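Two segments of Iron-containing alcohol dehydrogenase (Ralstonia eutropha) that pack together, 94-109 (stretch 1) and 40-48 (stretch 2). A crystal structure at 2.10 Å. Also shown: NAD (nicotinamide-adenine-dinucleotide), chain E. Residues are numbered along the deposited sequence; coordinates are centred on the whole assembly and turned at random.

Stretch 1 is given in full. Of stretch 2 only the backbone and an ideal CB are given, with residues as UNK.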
ATOM      1  N   VAL A  94      -4.132 -17.100  17.775  1.00 17.15           N
ATOM      2  CA  VAL A  94      -2.799 -16.665  17.375  1.00 16.78           C
ATOM      3  C   VAL A  94      -2.153 -17.815  16.584  1.00 18.17           C
ATOM      4  O   VAL A  94      -1.822 -18.881  17.147  1.00 18.56           O
ATOM      5  CB  VAL A  94      -1.909 -16.319  18.556  1.00 17.70           C
ATOM      6  CG1 VAL A  94      -0.517 -15.789  18.043  1.00 13.46           C
ATOM      7  CG2 VAL A  94      -2.582 -15.308  19.503  1.00 14.84           C
ATOM      8  N   ALA A  95      -1.957 -17.578  15.292  1.00 18.95           N
ATOM      9  CA  ALA A  95      -1.436 -18.588  14.401  1.00 19.79           C
ATOM     10  C   ALA A  95       0.050 -18.427  14.282  1.00 19.14           C
ATOM     11  O   ALA A  95       0.517 -17.401  13.801  1.00 19.77           O
ATOM     12  CB  ALA A  95      -2.105 -18.484  13.042  1.00 18.10           C
ATOM     13  N   VAL A  96       0.787 -19.444  14.730  1.00 19.25           N
ATOM     14  CA  VAL A  96       2.242 -19.468  14.643  1.00 19.34           C
ATOM     15  C   VAL A  96       2.650 -20.595  13.717  1.00 20.03           C
ATOM     16  O   VAL A  96       2.648 -21.770  14.095  1.00 16.24           O
ATOM     17  CB  VAL A  96       2.913 -19.717  15.994  1.00 21.97           C
ATOM     18  CG1 VAL A  96       4.424 -19.322  15.881  1.00 18.53           C
ATOM     19  CG2 VAL A  96       2.207 -18.922  17.089  1.00 25.09           C
ATOM     20  N   GLY A  97       3.018 -20.237  12.499  1.00 19.71           N
ATOM     21  CA  GLY A  97       3.422 -21.214  11.506  1.00 20.98           C
ATOM     22  C   GLY A  97       3.348 -20.652  10.100  1.00 22.29           C
ATOM     23  O   GLY A  97       3.329 -19.438   9.902  1.00 20.75           O
ATOM     24  N   GLY A  98       3.306 -21.554   9.124  1.00 22.73           N
ATOM     25  CA  GLY A  98       3.140 -21.168   7.732  1.00 22.41           C
ATOM     26  C   GLY A  98       1.672 -21.153   7.305  1.00 21.29           C
ATOM     27  O   GLY A  98       0.758 -21.132   8.135  1.00 20.71           O
ATOM     28  N   GLY A  99       1.472 -21.172   5.992  1.00 19.64           N
ATOM     29  CA  GLY A  99       0.165 -21.161   5.362  1.00 20.10           C
ATOM     30  C   GLY A  99      -0.859 -22.108   5.939  1.00 20.29           C
ATOM     31  O   GLY A  99      -2.039 -21.749   6.054  1.00 21.04           O
ATOM     32  N   SER A 100      -0.443 -23.315   6.320  1.00 20.45           N
ATOM     33  CA  SER A 100      -1.404 -24.256   6.908  1.00 20.68           C
ATOM     34  C   SER A 100      -1.916 -23.873   8.292  1.00 19.77           C
ATOM     35  O   SER A 100      -3.050 -24.223   8.692  1.00 18.37           O
ATOM     36  CB  SER A 100      -0.819 -25.682   6.962  1.00 22.44           C
ATOM     37  OG  SER A 100      -0.352 -26.078   5.681  1.00 21.73           O
ATOM     38  N   THR A 101      -1.072 -23.206   9.062  1.00 19.48           N
ATOM     39  CA  THR A 101      -1.454 -22.792  10.408  1.00 17.80           C
ATOM     40  C   THR A 101      -2.351 -21.545  10.305  1.00 17.32           C
ATOM     41  O   THR A 101      -3.393 -21.446  10.974  1.00 17.80           O
ATOM     42  CB  THR A 101      -0.212 -22.601  11.263  1.00 17.57           C
ATOM     43  OG1 THR A 101       0.523 -23.836  11.261  1.00 18.47           O
ATOM     44  CG2 THR A 101      -0.557 -22.213  12.706  1.00 17.38           C
ATOM     45  N   THR A 102      -1.964 -20.597   9.462  1.00 16.65           N
ATOM     46  CA  THR A 102      -2.792 -19.434   9.198  1.00 15.89           C
ATOM     47  C   THR A 102      -4.158 -19.914   8.734  1.00 16.01           C
ATOM     48  O   THR A 102      -5.178 -19.405   9.147  1.00 16.37           O
ATOM     49  CB  THR A 102      -2.196 -18.552   8.078  1.00 17.35           C
ATOM     50  OG1 THR A 102      -0.929 -18.089   8.483  1.00 16.51           O
ATOM     51  CG2 THR A 102      -3.100 -17.321   7.736  1.00 18.22           C
ATOM     52  N   GLY A 103      -4.162 -20.945   7.897  1.00 17.94           N
ATOM     53  CA  GLY A 103      -5.378 -21.503   7.340  1.00 18.03           C
ATOM     54  C   GLY A 103      -6.317 -22.073   8.371  1.00 19.43           C
ATOM     55  O   GLY A 103      -7.510 -21.906   8.234  1.00 18.35           O
ATOM     56  N   LEU A 104      -5.786 -22.793   9.364  1.00 17.75           N
ATOM     57  CA  LEU A 104      -6.604 -23.276  10.499  1.00 18.59           C
ATOM     58  C   LEU A 104      -7.208 -22.062  11.259  1.00 19.13           C
ATOM     59  O   LEU A 104      -8.384 -22.061  11.667  1.00 20.72           O
ATOM     60  CB  LEU A 104      -5.735 -24.112  11.461  1.00 17.23           C
ATOM     61  CG  LEU A 104      -6.439 -24.783  12.630  1.00 21.30           C
ATOM     62  CD1 LEU A 104      -7.573 -25.645  12.048  1.00 21.63           C
ATOM     63  CD2 LEU A 104      -5.466 -25.608  13.513  1.00 18.57           C
ATOM     64  N   GLY A 105      -6.399 -21.029  11.453  1.00 19.23           N
ATOM     65  CA  GLY A 105      -6.881 -19.802  12.115  1.00 18.22           C
ATOM     66  C   GLY A 105      -8.030 -19.197  11.318  1.00 17.98           C
ATOM     67  O   GLY A 105      -9.052 -18.798  11.897  1.00 17.28           O
ATOM     68  N   LYS A 106      -7.867 -19.168   9.992  1.00 18.53           N
ATOM     69  CA  LYS A 106      -8.882 -18.635   9.079  1.00 20.58           C
ATOM     70  C   LYS A 106     -10.170 -19.430   9.195  1.00 22.08           C
ATOM     71  O   LYS A 106     -11.239 -18.842   9.133  1.00 21.85           O
ATOM     72  CB  LYS A 106      -8.408 -18.636   7.614  1.00 20.33           C
ATOM     73  CG  LYS A 106      -7.331 -17.600   7.312  1.00 20.19           C
ATOM     74  CD  LYS A 106      -6.991 -17.523   5.828  1.00 19.55           C
ATOM     75  CE  LYS A 106      -6.158 -16.303   5.465  1.00 21.88           C
ATOM     76  NZ  LYS A 106      -5.900 -16.219   3.980  1.00 18.72           N
ATOM     77  N   ALA A 107     -10.052 -20.754   9.351  1.00 22.44           N
ATOM     78  CA  ALA A 107     -11.221 -21.623   9.458  1.00 21.89           C
ATOM     79  C   ALA A 107     -11.942 -21.338  10.746  1.00 22.59           C
ATOM     80  O   ALA A 107     -13.146 -21.285  10.768  1.00 23.49           O
ATOM     81  CB  ALA A 107     -10.817 -23.109   9.383  1.00 20.73           C
ATOM     82  N   ILE A 108     -11.201 -21.166  11.839  1.00 23.87           N
ATOM     83  CA  ILE A 108     -11.836 -20.856  13.134  1.00 23.96           C
ATOM     84  C   ILE A 108     -12.565 -19.509  13.042  1.00 23.97           C
ATOM     85  O   ILE A 108     -13.670 -19.358  13.559  1.00 26.11           O
ATOM     86  CB  ILE A 108     -10.792 -20.830  14.290  1.00 24.27           C
ATOM     87  CG1 ILE A 108     -10.180 -22.216  14.487  1.00 21.63           C
ATOM     88  CG2 ILE A 108     -11.392 -20.333  15.620  1.00 17.55           C
ATOM     89  CD1 ILE A 108      -8.996 -22.194  15.407  1.00 14.18           C
ATOM     90  N   ALA A 109     -11.948 -18.548  12.374  1.00 22.73           N
ATOM     91  CA  ALA A 109     -12.490 -17.204  12.252  1.00 23.19           C
ATOM     92  C   ALA A 109     -13.706 -17.231  11.370  1.00 23.44           C
ATOM     93  O   ALA A 109     -14.637 -16.481  11.616  1.00 22.25           O
ATOM     94  CB  ALA A 109     -11.472 -16.237  11.707  1.00 22.55           C
ATOM     95  N   UNK A  40      -6.027 -18.468  21.869  1.00 17.77           N
ATOM     96  CA  UNK A  40      -5.607 -19.848  21.613  1.00 16.65           C
ATOM     97  C   UNK A  40      -4.501 -19.810  20.568  1.00 15.97           C
ATOM     98  O   UNK A  40      -4.690 -19.266  19.490  1.00 16.41           O
ATOM     99  CB  UNK A  40      -6.777 -20.717  21.148  1.00 16.65           C
ATOM    100  N   UNK A  41      -3.373 -20.428  20.892  1.00 15.10           N
ATOM    101  CA  UNK A  41      -2.214 -20.500  20.020  1.00 13.83           C
ATOM    102  C   UNK A  41      -2.324 -21.778  19.188  1.00 16.21           C
ATOM    103  O   UNK A  41      -2.551 -22.892  19.731  1.00 17.11           O
ATOM    104  CB  UNK A  41      -0.912 -20.468  20.823  1.00 13.83           C
ATOM    105  N   UNK A  42      -2.125 -21.616  17.887  1.00 15.43           N
ATOM    106  CA  UNK A  42      -2.259 -22.674  16.930  1.00 16.07           C
ATOM    107  C   UNK A  42      -0.928 -22.997  16.298  1.00 17.30           C
ATOM    108  O   UNK A  42      -0.132 -22.086  16.006  1.00 17.05           O
ATOM    109  CB  UNK A  42      -3.286 -22.301  15.859  1.00 16.07           C
ATOM    110  N   UNK A  43      -0.694 -24.276  16.040  1.00 16.78           N
ATOM    111  CA  UNK A  43       0.512 -24.706  15.317  1.00 17.72           C
ATOM    112  C   UNK A  43       0.353 -26.107  14.781  1.00 17.14           C
ATOM    113  O   UNK A  43      -0.635 -26.789  15.081  1.00 16.04           O
ATOM    114  CB  UNK A  43       1.743 -24.636  16.223  1.00 17.72           C
ATOM    115  N   UNK A  44       1.327 -26.526  13.983  1.00 17.74           N
ATOM    116  CA  UNK A  44       1.403 -27.899  13.529  1.00 19.91           C
ATOM    117  C   UNK A  44       2.142 -28.639  14.676  1.00 22.55           C
ATOM    118  O   UNK A  44       2.780 -27.994  15.511  1.00 21.84           O
ATOM    119  CB  UNK A  44       2.114 -28.024  12.180  1.00 19.91           C
ATOM    120  N   UNK A  45       2.108 -29.985  14.685  1.00 23.96           N
ATOM    121  CA  UNK A  45       2.819 -30.672  15.764  1.00 24.17           C
ATOM    122  C   UNK A  45       4.322 -30.411  15.718  1.00 25.84           C
ATOM    123  O   UNK A  45       4.971 -30.465  16.761  1.00 28.04           O
ATOM    124  CB  UNK A  45       2.554 -32.177  15.691  1.00 24.17           C
ATOM    125  N   UNK A  46       4.849 -30.057  14.543  1.00 26.50           N
ATOM    126  CA  UNK A  46       6.276 -29.769  14.370  1.00 27.51           C
ATOM    127  C   UNK A  46       6.715 -28.426  14.902  1.00 26.48           C
ATOM    128  O   UNK A  46       7.911 -28.184  15.002  1.00 24.59           O
ATOM    129  CB  UNK A  46       6.638 -29.848  12.886  1.00 27.51           C
ATOM    130  N   UNK A  47       5.767 -27.521  15.163  1.00 25.70           N
ATOM    131  CA  UNK A  47       6.134 -26.195  15.664  1.00 23.13           C
ATOM    132  C   UNK A  47       5.601 -25.950  17.061  1.00 22.55           C
ATOM    133  O   UNK A  47       5.317 -24.828  17.428  1.00 19.60           O
ATOM    134  CB  UNK A  47       5.617 -25.108  14.719  1.00 23.13           C
ATOM    135  N   UNK A  48       5.526 -26.995  17.884  1.00 22.26           N
ATOM    136  CA  UNK A  48       5.047 -26.787  19.238  1.00 21.65           C
ATOM    137  C   UNK A  48       5.985 -25.942  20.066  1.00 20.00           C
ATOM    138  O   UNK A  48       5.513 -25.207  20.918  1.00 16.06           O
ATOM    139  CB  UNK A  48       4.828 -28.135  19.928  1.00 21.65           C
TER
HETATM  140  PA  NAD E 400       3.045 -25.280   5.640  1.00 26.34           P
HETATM  141  O1A NAD E 400       2.279 -24.302   6.482  1.00 30.14           O
HETATM  142  O2A NAD E 400       2.123 -26.323   5.177  1.00 24.21           O
HETATM  143  O5B NAD E 400       4.394 -25.738   6.387  1.00 28.39           O
HETATM  144  C5B NAD E 400       5.101 -26.901   5.962  1.00 27.83           C
HETATM  145  C4B NAD E 400       5.913 -27.439   7.126  1.00 26.90           C
HETATM  146  O4B NAD E 400       6.954 -26.555   7.493  1.00 23.94           O
HETATM  147  C3B NAD E 400       5.050 -27.590   8.373  1.00 29.25           C
HETATM  148  O3B NAD E 400       5.343 -28.783   9.044  1.00 32.77           O
HETATM  149  C2B NAD E 400       5.477 -26.455   9.272  1.00 30.45           C
HETATM  150  O2B NAD E 400       5.283 -26.750  10.636  1.00 28.51           O
HETATM  151  C1B NAD E 400       6.945 -26.314   8.883  1.00 20.89           C
HETATM  152  N9A NAD E 400       7.460 -24.967   9.124  1.00 22.98           N
HETATM  153  C8A NAD E 400       6.842 -23.816   8.705  1.00 20.74           C
HETATM  154  N7A NAD E 400       7.611 -22.779   9.070  1.00 25.99           N
HETATM  155  C5A NAD E 400       8.697 -23.222   9.720  1.00 25.46           C
HETATM  156  C6A NAD E 400       9.772 -22.568  10.340  1.00 26.30           C
HETATM  157  N6A NAD E 400      10.081 -21.311  10.094  1.00 28.46           N
HETATM  158  N1A NAD E 400      10.717 -23.331  10.982  1.00 30.71           N
HETATM  159  C2A NAD E 400      10.611 -24.701  11.018  1.00 23.08           C
HETATM  160  N3A NAD E 400       9.558 -25.348  10.397  1.00 24.83           N
HETATM  161  C4A NAD E 400       8.595 -24.614   9.773  1.00 24.79           C
HETATM  162  O3  NAD E 400       3.721 -24.658   4.315  1.00 22.37           O
HETATM  163  PN  NAD E 400       3.299 -23.305   3.550  1.00 23.12           P
HETATM  164  O1N NAD E 400       3.928 -23.492   2.170  1.00 21.44           O
HETATM  165  O2N NAD E 400       3.582 -22.133   4.402  1.00 17.77           O
HETATM  166  O5D NAD E 400       1.740 -23.317   3.426  1.00 19.32           O
HETATM  167  C5D NAD E 400       1.121 -23.915   2.326  1.00 26.00           C
HETATM  168  C4D NAD E 400      -0.346 -24.065   2.675  1.00 26.98           C
HETATM  169  O4D NAD E 400      -0.874 -22.769   2.807  1.00 22.08           O
HETATM  170  C3D NAD E 400      -1.136 -24.734   1.567  1.00 24.16           C
HETATM  171  O3D NAD E 400      -2.264 -25.324   2.135  1.00 21.52           O
HETATM  172  C2D NAD E 400      -1.528 -23.576   0.704  1.00 26.09           C
HETATM  173  O2D NAD E 400      -2.610 -23.883  -0.138  1.00 23.73           O
HETATM  174  C1D NAD E 400      -1.837 -22.546   1.793  1.00 23.48           C
HETATM  175  N1N NAD E 400      -1.795 -21.171   1.266  1.00 25.98           N
HETATM  176  C2N NAD E 400      -2.959 -20.447   1.277  1.00 24.77           C
HETATM  177  C3N NAD E 400      -2.977 -19.144   0.798  1.00 26.50           C
HETATM  178  C7N NAD E 400      -4.235 -18.311   0.894  1.00 22.73           C
HETATM  179  O7N NAD E 400      -4.223 -16.984   0.461  1.00 25.10           O
HETATM  180  N7N NAD E 400      -5.352 -18.780   1.418  1.00 23.83           N
HETATM  181  C4N NAD E 400      -1.787 -18.582   0.308  1.00 25.66           C
HETATM  182  C5N NAD E 400      -0.610 -19.323   0.310  1.00 30.00           C
HETATM  183  C6N NAD E 400      -0.621 -20.623   0.820  1.00 25.05           C

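Positions 40 to 42 run as a parallel strand beside strand 94-97, their axes 4.7 Å apart at closest approach and 22° from parallel. At position 40 the carbonyl O accepts a hydrogen bond from Val94 N (2.8 Å), a backbone contact that any residue could make. The CB points sideways with nothing of stretch 1 within 5.5 Å, so many side chains would suit, including a long aliphatic one reaching toward apolar Ile108. The deposited residue is Leu40, chi1 t, whose CD2 comes to 4.8 Å from Ile108 CD1.

Position 41 pairs with Val94, and its CB leaves on the same face of the sheet as Val94. The ideal CB lies 5.1 Å from Val96 CG2, and extended backbone angles (-92/132) favour a beta-branched or other aliphatic side chain. The residue is Val41, chi1 t, whose CG1 meets Val96 CG2 at 3.7 Å.

Position 42 pairs with Ala95 and turns its CB to the other face, under helix 99-109. Its N donates to Val94 O (2.8 Å) and its O accepts from Val96 N (3.1 Å), so both its N and its O are tied to strand 94-97. The small Ala95 and the bare CA of Gly105 leave space bordered by Leu104 and Ile108; a leucine, isoleucine or methionine could fill it. It is Leu42, with the largest covered area of stretch 2. Its CD1 reaches Gly105 CA at 3.5 Å and Ile108 CD1 at 3.9 Å.

At position 43 the CB points sideways, 3.7 Å from Val96 O, and the CA is 3.8 Å from Thr101 CG2. A small or modest side chain would suit. It is Cys43, chi1 p; its CB stays 3.7 Å from Val96 O, while SG lies farther from that oxygen, at 5.4 Å.

At position 44 the ideal CB is 4.6 Å from Thr101 OG1, and the NAD ribose lies nearby, inviting a small hydroxyl residue, though asparagine or aspartate is conceivable. It is Thr44: CG2 packs on Thr101 OG1 (3.6 Å), while OG1 donates to NAD O2B (2.7 Å).

Positions 45 and 46 lie beyond reach of stretch 1. Phi of -63° at 45 admits proline, the deposited Pro45; at 46 a polar residue could reach the ribose, and Asn46 ND2 donates to NAD O3B (3.2 Å).

At position 47 the CB points toward stretch 1, 4.5 Å from Val96 O, with side-chain-free Gly97 beyond. A long polar side chain, glutamine or glutamate, could span the gap to the ribose. In Gln47, OE1 approaches Gly97 CA (3.5 Å), accepts from NAD O2B (2.8 Å) and receives a water hydrogen bond (2.8 Å from water O to OE1). That water also binds Val96 O, Thr101 OG1 and Thr44 N, joining the stretches.

Position 48 is out of reach and permissive; Gln48 NE2 donates to Pro45 O (2.8 Å).

Stretch 2 (40-48) LVLCTPNQQ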
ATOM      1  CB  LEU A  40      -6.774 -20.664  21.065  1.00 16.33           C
ATOM      2  CG  LEU A  40      -6.534 -22.125  20.703  1.00 18.63           C
ATOM      3  CD1 LEU A  40      -6.185 -22.960  21.974  1.00 17.37           C
ATOM      4  CD2 LEU A  40      -7.786 -22.643  19.984  1.00 18.52           C
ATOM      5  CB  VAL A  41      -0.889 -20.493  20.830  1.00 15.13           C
ATOM      6  CG1 VAL A  41       0.323 -20.530  19.843  1.00 10.63           C
ATOM      7  CG2 VAL A  41      -0.841 -19.280  21.797  1.00 11.25           C
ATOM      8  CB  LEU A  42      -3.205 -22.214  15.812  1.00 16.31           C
ATOM      9  CG  LEU A  42      -4.579 -21.655  16.177  1.00 16.16           C
ATOM     10  CD1 LEU A  42      -5.324 -21.068  14.938  1.00 17.99           C
ATOM     11  CD2 LEU A  42      -5.386 -22.737  16.866  1.00 15.21           C
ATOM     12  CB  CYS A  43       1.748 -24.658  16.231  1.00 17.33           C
ATOM     13  SG  CYS A  43       1.663 -25.716  17.687  1.00 19.56           S
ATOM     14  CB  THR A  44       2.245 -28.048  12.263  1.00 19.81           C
ATOM     15  OG1 THR A  44       3.557 -27.546  12.522  1.00 21.39           O
ATOM     16  CG2 THR A  44       1.667 -27.293  11.095  1.00 16.09           C
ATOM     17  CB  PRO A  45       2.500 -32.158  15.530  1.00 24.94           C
ATOM     18  CG  PRO A  45       1.316 -32.190  14.599  1.00 26.56           C
ATOM     19  CD  PRO A  45       1.423 -30.920  13.772  1.00 24.08           C
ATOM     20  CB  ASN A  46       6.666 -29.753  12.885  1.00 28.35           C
ATOM     21  CG  ASN A  46       6.584 -31.095  12.235  1.00 40.59           C
ATOM     22  OD1 ASN A  46       6.641 -32.141  12.893  1.00 44.07           O
ATOM     23  ND2 ASN A  46       6.493 -31.084  10.908  1.00 50.77           N
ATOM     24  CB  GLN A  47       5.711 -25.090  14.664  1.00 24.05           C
ATOM     25  CG  GLN A  47       6.679 -24.968  13.485  1.00 25.44           C
ATOM     26  CD  GLN A  47       6.234 -23.978  12.423  1.00 27.43           C
ATOM     27  OE1 GLN A  47       5.222 -24.186  11.718  1.00 21.40           O
ATOM     28  NE2 GLN A  47       7.004 -22.899  12.286  1.00 17.25           N
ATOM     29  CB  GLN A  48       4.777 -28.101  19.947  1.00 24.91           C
ATOM     30  CG  GLN A  48       3.708 -28.883  19.244  1.00 31.73           C
ATOM     31  CD  GLN A  48       3.454 -30.221  19.875  1.00 34.56           C
ATOM     32  OE1 GLN A  48       2.862 -30.309  20.965  1.00 31.18           O
ATOM     33  NE2 GLN A  48       3.855 -31.286  19.167  1.00 28.92           N
TER
HETATM   34  O   HOH W   1       2.745 -24.113  12.972  1.00 15.19           O
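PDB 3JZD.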